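Local coordinates for putative exported protein (Bordetella pertussis Tohama I, PDB 2PFZ) that binds pyroglutamic acid and probably serves as the periplasmic solute receptor of a tripartite ATP-independent (TRAP) transport system, at residues A47-K51 / N68-E72; P74-L78 / W283-A287; I124-I130 / Y194-Y199. One frame throughout, in Å; residues are numbered along the deposited sequence.

Interaction 1 of 3, residues A47-K51 / N68-E72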
ATOM      1  N   ALA A  47       1.753   6.666   9.668  1.00 16.17           N
ATOM      2  CA  ALA A  47       1.935   5.381   8.972  1.00 16.09           C
ATOM      3  C   ALA A  47       2.883   4.422   9.685  1.00 15.99           C
ATOM      4  O   ALA A  47       2.497   3.251   9.925  1.00 15.89           O
ATOM      5  CB  ALA A  47       2.380   5.595   7.515  1.00 16.25           C
ATOM      6  N   PRO A  48       4.101   4.889  10.050  1.00 16.04           N
ATOM      7  CA  PRO A  48       5.041   3.954  10.668  1.00 16.66           C
ATOM      8  C   PRO A  48       4.617   3.451  12.041  1.00 16.38           C
ATOM      9  O   PRO A  48       5.186   2.448  12.512  1.00 16.40           O
ATOM     10  CB  PRO A  48       6.331   4.783  10.816  1.00 17.15           C
ATOM     11  CG  PRO A  48       6.181   5.920   9.842  1.00 17.97           C
ATOM     12  CD  PRO A  48       4.704   6.236   9.914  1.00 16.52           C
ATOM     13  N   GLU A  49       3.625   4.120  12.643  1.00 15.80           N
ATOM     14  CA  GLU A  49       3.215   3.869  14.050  1.00 16.24           C
ATOM     15  C   GLU A  49       2.027   2.929  14.228  1.00 15.82           C
ATOM     16  O   GLU A  49       1.808   2.402  15.328  1.00 14.78           O
ATOM     17  CB  GLU A  49       2.867   5.185  14.743  1.00 17.84           C
ATOM     18  CG  GLU A  49       3.984   6.193  14.787  1.00 19.61           C
ATOM     19  CD  GLU A  49       3.528   7.564  15.248  1.00 24.00           C
ATOM     20  OE1 GLU A  49       2.289   7.813  15.369  1.00 19.55           O
ATOM     21  OE2 GLU A  49       4.439   8.410  15.446  1.00 25.72           O
ATOM     22  N   ILE A  50       1.267   2.703  13.161  1.00 16.16           N
ATOM     23  CA  ILE A  50      -0.079   2.113  13.322  1.00 15.87           C
ATOM     24  C   ILE A  50      -0.027   0.634  13.769  1.00 17.17           C
ATOM     25  O   ILE A  50      -0.844   0.200  14.613  1.00 17.07           O
ATOM     26  CB  ILE A  50      -1.008   2.399  12.097  1.00 15.80           C
ATOM     27  CG1 ILE A  50      -1.326   3.904  12.003  1.00 15.40           C
ATOM     28  CG2 ILE A  50      -2.316   1.592  12.183  1.00 14.57           C
ATOM     29  CD1 ILE A  50      -1.962   4.338  10.686  1.00 15.06           C
ATOM     30  N   LYS A  51       0.956  -0.123  13.275  1.00 17.66           N
ATOM     31  CA  LYS A  51       1.018  -1.545  13.619  1.00 19.01           C
ATOM     32  C   LYS A  51       1.307  -1.700  15.108  1.00 19.07           C
ATOM     33  O   LYS A  51       0.657  -2.509  15.782  1.00 18.26           O
ATOM     34  CB  LYS A  51       2.049  -2.328  12.788  1.00 18.87           C
ATOM     35  CG  LYS A  51       2.017  -3.887  13.014  1.00 18.89           C
ATOM     36  CD  LYS A  51       3.255  -4.592  12.353  1.00 20.98           C
ATOM     37  CE  LYS A  51       4.288  -5.021  13.448  1.00 22.81           C
ATOM     38  NZ  LYS A  51       4.228  -4.132  14.731  1.00 29.26           N
ATOM     39  N   ASN A  68       5.635  -0.880   4.647  1.00 15.36           N
ATOM     40  CA  ASN A  68       6.296  -0.066   5.671  1.00 16.07           C
ATOM     41  C   ASN A  68       7.034  -0.929   6.680  1.00 16.24           C
ATOM     42  O   ASN A  68       7.927  -0.433   7.403  1.00 16.03           O
ATOM     43  CB  ASN A  68       5.308   0.826   6.422  1.00 16.56           C
ATOM     44  CG  ASN A  68       5.146   2.192   5.797  1.00 17.05           C
ATOM     45  OD1 ASN A  68       4.099   2.850   5.978  1.00 17.62           O
ATOM     46  ND2 ASN A  68       6.182   2.655   5.091  1.00 13.39           N
ATOM     47  N   PHE A  69       6.675  -2.218   6.726  1.00 15.86           N
ATOM     48  CA  PHE A  69       7.187  -3.115   7.753  1.00 16.91           C
ATOM     49  C   PHE A  69       8.162  -4.162   7.223  1.00 16.88           C
ATOM     50  O   PHE A  69       8.526  -5.113   7.912  1.00 17.20           O
ATOM     51  CB  PHE A  69       5.991  -3.636   8.601  1.00 16.87           C
ATOM     52  CG  PHE A  69       5.208  -2.507   9.186  1.00 17.61           C
ATOM     53  CD1 PHE A  69       5.673  -1.849  10.328  1.00 17.57           C
ATOM     54  CD2 PHE A  69       4.106  -1.983   8.521  1.00 17.76           C
ATOM     55  CE1 PHE A  69       5.026  -0.738  10.824  1.00 18.18           C
ATOM     56  CE2 PHE A  69       3.432  -0.877   9.023  1.00 17.41           C
ATOM     57  CZ  PHE A  69       3.888  -0.247  10.167  1.00 17.34           C
ATOM     58  N   ALA A  70       8.682  -3.896   6.020  1.00 17.95           N
ATOM     59  CA  ALA A  70       9.607  -4.797   5.326  1.00 18.64           C
ATOM     60  C   ALA A  70      10.877  -5.100   6.113  1.00 19.74           C
ATOM     61  O   ALA A  70      11.433  -6.212   5.999  1.00 20.38           O
ATOM     62  CB  ALA A  70       9.944  -4.260   3.920  1.00 18.68           C
ATOM     63  N   ASN A  71      11.333  -4.151   6.929  1.00 19.91           N
ATOM     64  CA  ASN A  71      12.536  -4.393   7.735  1.00 21.73           C
ATOM     65  C   ASN A  71      12.277  -5.261   8.966  1.00 21.71           C
ATOM     66  O   ASN A  71      13.212  -5.783   9.568  1.00 22.55           O
ATOM     67  CB  ASN A  71      13.260  -3.085   8.078  1.00 21.87           C
ATOM     68  CG  ASN A  71      13.908  -2.445   6.846  1.00 24.89           C
ATOM     69  OD1 ASN A  71      14.132  -1.241   6.802  1.00 30.25           O
ATOM     70  ND2 ASN A  71      14.199  -3.258   5.844  1.00 27.70           N
ATOM     71  N   GLU A  72      11.011  -5.439   9.326  1.00 21.37           N
ATOM     72  CA  GLU A  72      10.694  -6.224  10.518  1.00 21.86           C
ATOM     73  C   GLU A  72      10.637  -7.713  10.179  1.00 21.51           C
ATOM     74  O   GLU A  72      11.078  -8.553  10.958  1.00 22.11           O
ATOM     75  CB  GLU A  72       9.374  -5.775  11.123  1.00 21.79           C
ATOM     76  CG  GLU A  72       9.373  -4.416  11.830  1.00 23.78           C
ATOM     77  CD  GLU A  72       8.023  -4.148  12.435  1.00 24.72           C
ATOM     78  OE1 GLU A  72       7.253  -5.127  12.548  1.00 27.01           O
ATOM     79  OE2 GLU A  72       7.731  -2.991  12.802  1.00 26.26           O
TER
HETATM   80  O   HOH W   1       1.581   2.054   7.508  1.00 15.03           O
HETATM   81  O   HOH W   2       5.811  -1.968  14.425  1.00 25.20           O

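Interaction 2 of 3, residues P74-L78 / W283-A287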
ATOM      1  N   PRO A  74      10.422 -10.371   6.333  1.00 19.42           N
ATOM      2  CA  PRO A  74      10.282 -10.479   4.871  1.00 18.74           C
ATOM      3  C   PRO A  74       8.830 -10.607   4.354  1.00 18.33           C
ATOM      4  O   PRO A  74       8.552 -10.203   3.223  1.00 18.16           O
ATOM      5  CB  PRO A  74      11.106 -11.735   4.508  1.00 19.37           C
ATOM      6  CG  PRO A  74      11.944 -12.048   5.681  1.00 19.61           C
ATOM      7  CD  PRO A  74      11.380 -11.361   6.881  1.00 19.23           C
ATOM      8  N   VAL A  75       7.891 -11.129   5.158  1.00 17.29           N
ATOM      9  CA  VAL A  75       6.529 -11.308   4.651  1.00 16.93           C
ATOM     10  C   VAL A  75       5.922  -9.969   4.239  1.00 16.65           C
ATOM     11  O   VAL A  75       5.094  -9.938   3.345  1.00 17.47           O
ATOM     12  CB  VAL A  75       5.577 -12.008   5.682  1.00 16.83           C
ATOM     13  CG1 VAL A  75       5.253 -11.073   6.829  1.00 16.52           C
ATOM     14  CG2 VAL A  75       4.262 -12.495   4.985  1.00 16.62           C
ATOM     15  N   TYR A  76       6.376  -8.883   4.864  1.00 16.20           N
ATOM     16  CA  TYR A  76       5.843  -7.536   4.636  1.00 17.22           C
ATOM     17  C   TYR A  76       6.336  -6.895   3.336  1.00 17.11           C
ATOM     18  O   TYR A  76       5.694  -5.982   2.818  1.00 17.75           O
ATOM     19  CB  TYR A  76       6.194  -6.624   5.813  1.00 17.53           C
ATOM     20  CG  TYR A  76       5.353  -6.939   7.004  1.00 17.74           C
ATOM     21  CD1 TYR A  76       3.956  -6.732   6.965  1.00 18.25           C
ATOM     22  CD2 TYR A  76       5.917  -7.479   8.158  1.00 17.70           C
ATOM     23  CE1 TYR A  76       3.155  -7.057   8.057  1.00 19.07           C
ATOM     24  CE2 TYR A  76       5.114  -7.804   9.276  1.00 18.40           C
ATOM     25  CZ  TYR A  76       3.741  -7.593   9.208  1.00 18.33           C
ATOM     26  OH  TYR A  76       2.914  -7.898  10.282  1.00 20.72           O
ATOM     27  N   GLU A  77       7.459  -7.398   2.828  1.00 16.86           N
ATOM     28  CA  GLU A  77       8.141  -6.822   1.653  1.00 17.46           C
ATOM     29  C   GLU A  77       7.544  -7.265   0.322  1.00 16.77           C
ATOM     30  O   GLU A  77       7.644  -6.532  -0.679  1.00 17.80           O
ATOM     31  CB  GLU A  77       9.642  -7.142   1.690  1.00 17.32           C
ATOM     32  CG  GLU A  77      10.439  -6.525   0.524  1.00 18.02           C
ATOM     33  CD  GLU A  77      11.942  -6.718   0.620  1.00 18.86           C
ATOM     34  OE1 GLU A  77      12.429  -7.288   1.614  1.00 21.82           O
ATOM     35  OE2 GLU A  77      12.646  -6.287  -0.322  1.00 22.01           O
ATOM     36  N   LEU A  78       6.907  -8.441   0.322  1.00 16.30           N
ATOM     37  CA  LEU A  78       6.524  -9.176  -0.874  1.00 15.68           C
ATOM     38  C   LEU A  78       5.790  -8.372  -1.939  1.00 16.45           C
ATOM     39  O   LEU A  78       6.203  -8.383  -3.102  1.00 16.08           O
ATOM     40  CB  LEU A  78       5.755 -10.474  -0.495  1.00 16.14           C
ATOM     41  CG  LEU A  78       5.405 -11.418  -1.664  1.00 15.86           C
ATOM     42  CD1 LEU A  78       6.647 -11.836  -2.488  1.00 17.00           C
ATOM     43  CD2 LEU A  78       4.670 -12.660  -1.140  1.00 15.56           C
ATOM     44  N   TRP A 283      15.351 -11.147  -1.434  1.00 20.93           N
ATOM     45  CA  TRP A 283      14.179 -11.441  -0.588  1.00 21.18           C
ATOM     46  C   TRP A 283      14.121 -12.933  -0.246  1.00 21.26           C
ATOM     47  O   TRP A 283      13.962 -13.307   0.916  1.00 21.07           O
ATOM     48  CB  TRP A 283      12.882 -10.964  -1.273  1.00 20.68           C
ATOM     49  CG  TRP A 283      11.655 -11.162  -0.409  1.00 20.93           C
ATOM     50  CD1 TRP A 283      11.224 -10.360   0.602  1.00 20.73           C
ATOM     51  CD2 TRP A 283      10.733 -12.251  -0.480  1.00 19.93           C
ATOM     52  NE1 TRP A 283      10.078 -10.874   1.167  1.00 19.21           N
ATOM     53  CE2 TRP A 283       9.752 -12.033   0.514  1.00 20.18           C
ATOM     54  CE3 TRP A 283      10.638 -13.393  -1.292  1.00 20.14           C
ATOM     55  CZ2 TRP A 283       8.683 -12.910   0.715  1.00 18.63           C
ATOM     56  CZ3 TRP A 283       9.590 -14.273  -1.079  1.00 20.17           C
ATOM     57  CH2 TRP A 283       8.616 -14.016  -0.089  1.00 20.09           C
ATOM     58  N   LEU A 284      14.298 -13.785  -1.256  1.00 21.97           N
ATOM     59  CA  LEU A 284      14.348 -15.233  -1.039  1.00 23.29           C
ATOM     60  C   LEU A 284      15.422 -15.600  -0.003  1.00 24.34           C
ATOM     61  O   LEU A 284      15.181 -16.398   0.912  1.00 24.08           O
ATOM     62  CB  LEU A 284      14.581 -15.939  -2.373  1.00 23.06           C
ATOM     63  CG  LEU A 284      13.471 -16.663  -3.165  1.00 23.64           C
ATOM     64  CD1 LEU A 284      12.084 -16.569  -2.586  1.00 23.76           C
ATOM     65  CD2 LEU A 284      13.461 -16.329  -4.668  1.00 22.56           C
ATOM     66  N   LYS A 285      16.582 -14.964  -0.113  1.00 25.39           N
ATOM     67  CA  LYS A 285      17.671 -15.169   0.849  1.00 26.61           C
ATOM     68  C   LYS A 285      17.319 -14.736   2.273  1.00 26.98           C
ATOM     69  O   LYS A 285      17.615 -15.466   3.224  1.00 27.59           O
ATOM     70  CB  LYS A 285      18.959 -14.491   0.359  1.00 26.78           C
ATOM     71  CG  LYS A 285      19.646 -15.274  -0.753  1.00 29.16           C
ATOM     72  CD  LYS A 285      20.838 -14.514  -1.311  1.00 34.00           C
ATOM     73  CE  LYS A 285      21.360 -15.187  -2.575  1.00 31.59           C
ATOM     74  NZ  LYS A 285      22.242 -14.245  -3.308  1.00 41.26           N
ATOM     75  N   LYS A 286      16.668 -13.579   2.425  1.00 26.72           N
ATOM     76  CA  LYS A 286      16.212 -13.147   3.742  1.00 26.54           C
ATOM     77  C   LYS A 286      15.115 -14.057   4.272  1.00 25.85           C
ATOM     78  O   LYS A 286      15.040 -14.312   5.471  1.00 26.08           O
ATOM     79  CB  LYS A 286      15.621 -11.735   3.720  1.00 26.84           C
ATOM     80  CG  LYS A 286      16.504 -10.630   3.196  1.00 29.12           C
ATOM     81  CD  LYS A 286      15.760  -9.316   3.345  1.00 30.92           C
ATOM     82  CE  LYS A 286      15.719  -8.560   2.026  1.00 32.64           C
ATOM     83  NZ  LYS A 286      15.011  -7.256   2.200  1.00 32.07           N
ATOM     84  N   ALA A 287      14.234 -14.502   3.383  1.00 24.49           N
ATOM     85  CA  ALA A 287      12.988 -15.118   3.804  1.00 24.29           C
ATOM     86  C   ALA A 287      13.099 -16.616   4.042  1.00 23.97           C
ATOM     87  O   ALA A 287      12.304 -17.174   4.802  1.00 24.13           O
ATOM     88  CB  ALA A 287      11.871 -14.817   2.806  1.00 23.24           C
TER

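Interaction 3 of 3, residues I124-I130 / Y194-Y199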
ATOM      1  N   ILE A 124       6.093   6.046 -12.071  1.00 17.99           N
ATOM      2  CA  ILE A 124       7.135   6.989 -11.675  1.00 17.70           C
ATOM      3  C   ILE A 124       6.694   8.364 -12.035  1.00 18.94           C
ATOM      4  O   ILE A 124       6.462   8.652 -13.223  1.00 20.17           O
ATOM      5  CB  ILE A 124       8.472   6.755 -12.425  1.00 17.68           C
ATOM      6  CG1 ILE A 124       8.839   5.265 -12.445  1.00 17.23           C
ATOM      7  CG2 ILE A 124       9.590   7.595 -11.758  1.00 18.07           C
ATOM      8  CD1 ILE A 124       9.911   4.908 -13.523  1.00 17.05           C
ATOM      9  N   PHE A 125       6.579   9.212 -11.015  1.00 19.64           N
ATOM     10  CA  PHE A 125       6.336  10.646 -11.188  1.00 19.81           C
ATOM     11  C   PHE A 125       7.690  11.332 -11.353  1.00 20.56           C
ATOM     12  O   PHE A 125       8.526  11.244 -10.463  1.00 20.48           O
ATOM     13  CB  PHE A 125       5.644  11.245  -9.958  1.00 19.84           C
ATOM     14  CG  PHE A 125       4.208  10.800  -9.783  1.00 19.78           C
ATOM     15  CD1 PHE A 125       3.165  11.467 -10.453  1.00 19.86           C
ATOM     16  CD2 PHE A 125       3.902   9.715  -8.958  1.00 19.67           C
ATOM     17  CE1 PHE A 125       1.811  11.064 -10.289  1.00 21.12           C
ATOM     18  CE2 PHE A 125       2.550   9.294  -8.779  1.00 19.49           C
ATOM     19  CZ  PHE A 125       1.514   9.963  -9.453  1.00 19.61           C
ATOM     20  N   ALA A 126       7.916  11.977 -12.501  1.00 21.21           N
ATOM     21  CA  ALA A 126       9.165  12.708 -12.715  1.00 22.49           C
ATOM     22  C   ALA A 126       9.005  13.906 -13.667  1.00 24.07           C
ATOM     23  O   ALA A 126       7.999  14.052 -14.364  1.00 23.94           O
ATOM     24  CB  ALA A 126      10.261  11.752 -13.224  1.00 23.04           C
ATOM     25  N   ASN A 127      10.018  14.760 -13.680  1.00 25.08           N
ATOM     26  CA  ASN A 127      10.077  15.833 -14.652  1.00 26.61           C
ATOM     27  C   ASN A 127      10.998  15.482 -15.804  1.00 27.58           C
ATOM     28  O   ASN A 127      10.961  16.140 -16.846  1.00 28.35           O
ATOM     29  CB  ASN A 127      10.481  17.139 -13.967  1.00 27.14           C
ATOM     30  CG  ASN A 127       9.338  17.747 -13.196  1.00 27.02           C
ATOM     31  OD1 ASN A 127       8.220  17.828 -13.703  1.00 30.30           O
ATOM     32  ND2 ASN A 127       9.596  18.156 -11.966  1.00 29.25           N
ATOM     33  N   ARG A 128      11.789  14.427 -15.593  1.00 27.84           N
ATOM     34  CA  ARG A 128      12.782  13.899 -16.526  1.00 29.11           C
ATOM     35  C   ARG A 128      12.215  12.963 -17.567  1.00 29.24           C
ATOM     36  O   ARG A 128      11.214  12.272 -17.331  1.00 28.42           O
ATOM     37  CB  ARG A 128      13.789  13.025 -15.769  1.00 29.53           C
ATOM     38  CG  ARG A 128      14.903  13.735 -15.137  1.00 30.10           C
ATOM     39  CD  ARG A 128      15.834  12.705 -14.554  1.00 30.98           C
ATOM     40  NE  ARG A 128      16.775  13.349 -13.651  1.00 30.27           N
ATOM     41  CZ  ARG A 128      17.869  12.789 -13.177  1.00 29.08           C
ATOM     42  NH1 ARG A 128      18.178  11.536 -13.480  1.00 30.99           N
ATOM     43  NH2 ARG A 128      18.645  13.492 -12.371  1.00 32.44           N
ATOM     44  N   ASP A 129      12.915  12.887 -18.695  1.00 29.47           N
ATOM     45  CA  ASP A 129      12.656  11.840 -19.668  1.00 30.18           C
ATOM     46  C   ASP A 129      13.312  10.543 -19.210  1.00 29.42           C
ATOM     47  O   ASP A 129      14.523  10.501 -18.979  1.00 29.82           O
ATOM     48  CB  ASP A 129      13.122  12.275 -21.056  1.00 31.28           C
ATOM     49  CG  ASP A 129      12.103  13.154 -21.743  1.00 33.06           C
ATOM     50  OD1 ASP A 129      11.543  12.714 -22.762  1.00 39.73           O
ATOM     51  OD2 ASP A 129      11.827  14.275 -21.259  1.00 39.38           O
ATOM     52  N   ILE A 130      12.503   9.499 -19.037  1.00 28.05           N
ATOM     53  CA  ILE A 130      13.008   8.225 -18.550  1.00 26.42           C
ATOM     54  C   ILE A 130      12.649   7.158 -19.556  1.00 26.99           C
ATOM     55  O   ILE A 130      11.492   6.736 -19.636  1.00 26.34           O
ATOM     56  CB  ILE A 130      12.428   7.851 -17.156  1.00 26.30           C
ATOM     57  CG1 ILE A 130      12.611   9.003 -16.145  1.00 26.27           C
ATOM     58  CG2 ILE A 130      13.051   6.543 -16.657  1.00 24.71           C
ATOM     59  CD1 ILE A 130      12.070   8.689 -14.709  1.00 25.41           C
ATOM     60  N   TYR A 194       3.628  20.301  -9.526  1.00 30.89           N
ATOM     61  CA  TYR A 194       5.076  20.334  -9.370  1.00 31.23           C
ATOM     62  C   TYR A 194       5.821  19.344 -10.229  1.00 30.57           C
ATOM     63  O   TYR A 194       6.999  19.540 -10.534  1.00 30.33           O
ATOM     64  CB  TYR A 194       5.442  20.070  -7.910  1.00 33.61           C
ATOM     65  CG  TYR A 194       4.900  21.105  -6.966  1.00 34.34           C
ATOM     66  CD1 TYR A 194       5.540  22.333  -6.814  1.00 35.95           C
ATOM     67  CD2 TYR A 194       3.745  20.864  -6.228  1.00 34.78           C
ATOM     68  CE1 TYR A 194       5.034  23.298  -5.944  1.00 37.47           C
ATOM     69  CE2 TYR A 194       3.241  21.818  -5.353  1.00 37.12           C
ATOM     70  CZ  TYR A 194       3.891  23.027  -5.216  1.00 35.03           C
ATOM     71  OH  TYR A 194       3.392  23.975  -4.344  1.00 38.04           O
ATOM     72  N   ILE A 195       5.137  18.265 -10.598  1.00 29.80           N
ATOM     73  CA  ILE A 195       5.768  17.182 -11.346  1.00 29.45           C
ATOM     74  C   ILE A 195       4.884  16.856 -12.553  1.00 29.36           C
ATOM     75  O   ILE A 195       3.684  16.662 -12.405  1.00 29.92           O
ATOM     76  CB  ILE A 195       6.006  15.945 -10.435  1.00 29.29           C
ATOM     77  CG1 ILE A 195       6.863  16.322  -9.223  1.00 29.36           C
ATOM     78  CG2 ILE A 195       6.671  14.834 -11.200  1.00 28.52           C
ATOM     79  CD1 ILE A 195       7.013  15.231  -8.162  1.00 29.36           C
ATOM     80  N   LYS A 196       5.485  16.798 -13.738  1.00 28.92           N
ATOM     81  CA  LYS A 196       4.727  16.844 -14.993  1.00 28.74           C
ATOM     82  C   LYS A 196       4.516  15.538 -15.761  1.00 27.75           C
ATOM     83  O   LYS A 196       3.786  15.541 -16.752  1.00 27.74           O
ATOM     84  CB  LYS A 196       5.359  17.865 -15.949  1.00 29.54           C
ATOM     85  CG  LYS A 196       4.554  19.120 -16.118  1.00 31.06           C
ATOM     86  CD  LYS A 196       4.533  19.926 -14.838  1.00 33.06           C
ATOM     87  CE  LYS A 196       3.223  20.643 -14.710  1.00 34.27           C
ATOM     88  NZ  LYS A 196       3.306  21.646 -13.626  1.00 35.15           N
ATOM     89  N   LYS A 197       5.189  14.461 -15.355  1.00 26.03           N
ATOM     90  CA  LYS A 197       5.106  13.183 -16.069  1.00 25.57           C
ATOM     91  C   LYS A 197       4.743  12.090 -15.076  1.00 23.82           C
ATOM     92  O   LYS A 197       5.116  12.171 -13.904  1.00 23.57           O
ATOM     93  CB  LYS A 197       6.439  12.810 -16.760  1.00 25.40           C
ATOM     94  CG  LYS A 197       6.953  13.813 -17.820  1.00 27.20           C
ATOM     95  CD  LYS A 197       8.368  13.458 -18.268  1.00 26.78           C
ATOM     96  CE  LYS A 197       9.080  14.602 -19.038  1.00 28.97           C
ATOM     97  NZ  LYS A 197       8.144  15.429 -19.849  1.00 31.66           N
ATOM     98  N   PHE A 198       4.011  11.082 -15.547  1.00 22.69           N
ATOM     99  CA  PHE A 198       3.821   9.829 -14.814  1.00 20.65           C
ATOM    100  C   PHE A 198       4.035   8.700 -15.818  1.00 20.31           C
ATOM    101  O   PHE A 198       3.255   8.555 -16.769  1.00 20.41           O
ATOM    102  CB  PHE A 198       2.402   9.765 -14.233  1.00 21.95           C
ATOM    103  CG  PHE A 198       2.070   8.481 -13.528  1.00 21.54           C
ATOM    104  CD1 PHE A 198       2.527   8.239 -12.240  1.00 23.18           C
ATOM    105  CD2 PHE A 198       1.223   7.542 -14.125  1.00 20.72           C
ATOM    106  CE1 PHE A 198       2.209   7.039 -11.562  1.00 21.60           C
ATOM    107  CE2 PHE A 198       0.897   6.353 -13.472  1.00 20.94           C
ATOM    108  CZ  PHE A 198       1.367   6.107 -12.183  1.00 21.49           C
ATOM    109  N   TYR A 199       5.111   7.951 -15.628  1.00 18.70           N
ATOM    110  CA  TYR A 199       5.395   6.739 -16.381  1.00 18.78           C
ATOM    111  C   TYR A 199       4.606   5.611 -15.728  1.00 18.40           C
ATOM    112  O   TYR A 199       4.869   5.241 -14.578  1.00 17.34           O
ATOM    113  CB  TYR A 199       6.890   6.440 -16.327  1.00 19.60           C
ATOM    114  CG  TYR A 199       7.682   7.479 -17.082  1.00 20.63           C
ATOM    115  CD1 TYR A 199       7.944   7.316 -18.435  1.00 21.37           C
ATOM    116  CD2 TYR A 199       8.137   8.640 -16.453  1.00 20.72           C
ATOM    117  CE1 TYR A 199       8.650   8.295 -19.143  1.00 23.26           C
ATOM    118  CE2 TYR A 199       8.854   9.608 -17.149  1.00 21.82           C
ATOM    119  CZ  TYR A 199       9.091   9.423 -18.495  1.00 20.86           C
ATOM    120  OH  TYR A 199       9.789  10.369 -19.197  1.00 23.78           O
TER
HETATM  121  O   HOH W   3       8.883  11.599 -21.709  1.00 38.61           O

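Interaction 1 of 3, residues A47-K51 / N68-E72
A47 meets N68 through its methyl group, with CB 3.6 Å from N68 OD1, and the same two residues share a water. This molecule donates one hydrogen to A47 O at 2.8 Å and the other to N68 OD1, bridging the two oxygens. The other end of that amide is fixed from elsewhere: N68 ND2 is hydrogen-bonded to Y144 O, and Y144 is itself a residue of the pyroglutamate pocket.

The CB of P48 points away from 68-72, and it is the backbone of this residue that makes the contact. P48 O lies 3.6 Å from F69 CE1, near the plane of the phenyl ring, and A47 O reaches the same edge close to CZ. The ring thus presents its C-H rim to two carbonyl oxygens, an edge-on approach that probably draws on the slightly positive ring hydrogens.

The segment leads into helix 50-55 and lies against the loop that follows strand 61-65 in the α/β fold of this periplasmic solute-binding protein. I50 and K51 both also rest on I64 of that strand, as does F69.

K51 carries the largest share from its side of the contact. Its CB sits over one face of the F69 ring, 4.1 Å from the centroid and displaced toward the rim, in a CH-pi contact; CG, anti to the backbone N (chi1 -173°), leads the chain on past the ring toward E72. Farther out the chain bends at chi3 and chi4 and meets the E72 carboxylate coming from the opposite direction. The ammonium reaches it in a long salt bridge, K51 NZ to E72 OE1 at 3.9 Å, while a second water accepts from K51 NZ at 2.7 Å and donates to E72 OE2 at 2.7 Å, giving the pair a closer, water-mediated link.

Interaction 2 of 3, residues P74-L78 / W283-A287
The indole N-H of W283 is directed at the backbone carbonyl of P74, with NE1 2.6 Å from P74 O and an N-H...O angle of 165°. The oxygen lies in the plane of the indole, but the indole nitrogen stands above the plane of the carbonyl. E77 N, bonded to the same P74 O within the turn, approaches from the other face, so this oxygen is gripped by two donors.

Beside it runs a salt bridge: E77 OE1 accepts from K286 NZ at 2.6 Å on its syn lone pair, the two side chains meeting at about a right angle. E77 is extended, its CG anti to the backbone N (chi1 -178°), which carries the carboxylate past W283. There OE1 lies at the indole edge, 3.5 Å from W283 CD1, with carboxylate and ring nearly perpendicular.

Apolar groups sandwich the indole. L78 CD1 sits over the six-membered ring, 4.0 Å from its centroid, while the opposite face is covered by A287 CB from one turn farther along the same helix. That methyl also packs on the proline, A287 CB to P74 CB at 3.6 Å.

Further out, the turn is held by hydrogen bonds from V75 N to D73 OD1 and from Q98 NE2 to V75 O. The contact joins the end of helix 266-287 to the loop between strand 61-65 and helix 88-107. L78 also touches L94 and Q98 of helix 88-107, and V75 and L78 pack against helix 289-299, which leaves the turn wedged among three helices.

Interaction 3 of 3, residues I124-I130 / Y194-Y199
I124 and Y199 exchange two backbone hydrogen bonds, Y199 N to I124 O at 2.8 Å and I124 N to Y199 O at 2.9 Å, as a hydrogen-bonded antiparallel pair. In the next such pair, A126 N bonds to K197 O from well above the carbonyl plane, and the return bond from K197 N is weak.

Beyond the strand ends, the N127 side chain takes over from the backbone. Its OD1 accepts from K196 N at 2.9 Å, and its ND2 donates to Y194 O with a nearly straight bond of 168°, the acceptor lying in the amide plane; together they fix the amide's rotation. At the other end, Y199 OH accepts from I130 N at 2.9 Å and lies close to R128 O. A water hydrogen-bonded to the same hydroxyl also makes a weak bond to D129 OD1, which has a salt bridge to K131.

The Y199 ring carries I130 CB over one face. F125 and F198 pack obliquely on the other side of the sheet, planes 49° apart, F198 CD1 above the centre of the F125 ring. F198 CG is anti to the backbone N (chi1 177°), whereas F125 CG lies beside its own N, which turns the rings onto each other. F125, also stacked with Y179, comes within about 7 Å of the bound pyroglutamate.

In a mixed six-stranded sheet, 123-126 is antiparallel to both its neighbours, 178-181 and 197-199; strand 260-262 flanks 197-199. One antiparallel strand within an otherwise parallel sheet is characteristic of the type II periplasmic binding-protein fold.

Overall arrangement
Interactions 1 and 2 are neighbours, their centres about 15 Å apart, and use successive parts of the loop between strand 61-65 and helix 88-107. They touch where F69 and A70 pack on Y76 and E77. Interaction 3 stands apart, about 28 and 30 Å from them between centres, and is nested in the chain between the two halves of interaction 2. All three mix buried and exposed residues. Backbone pairing dominates only interaction 3, inside a sheet; interactions 1 and 2 each set a loop against a helical segment, with water bridges, ring contacts and a long salt bridge in 1, and a direct hydrogen bond and a short salt bridge in 2. Interactions 1 and 3 lie nearer the ligand than 2.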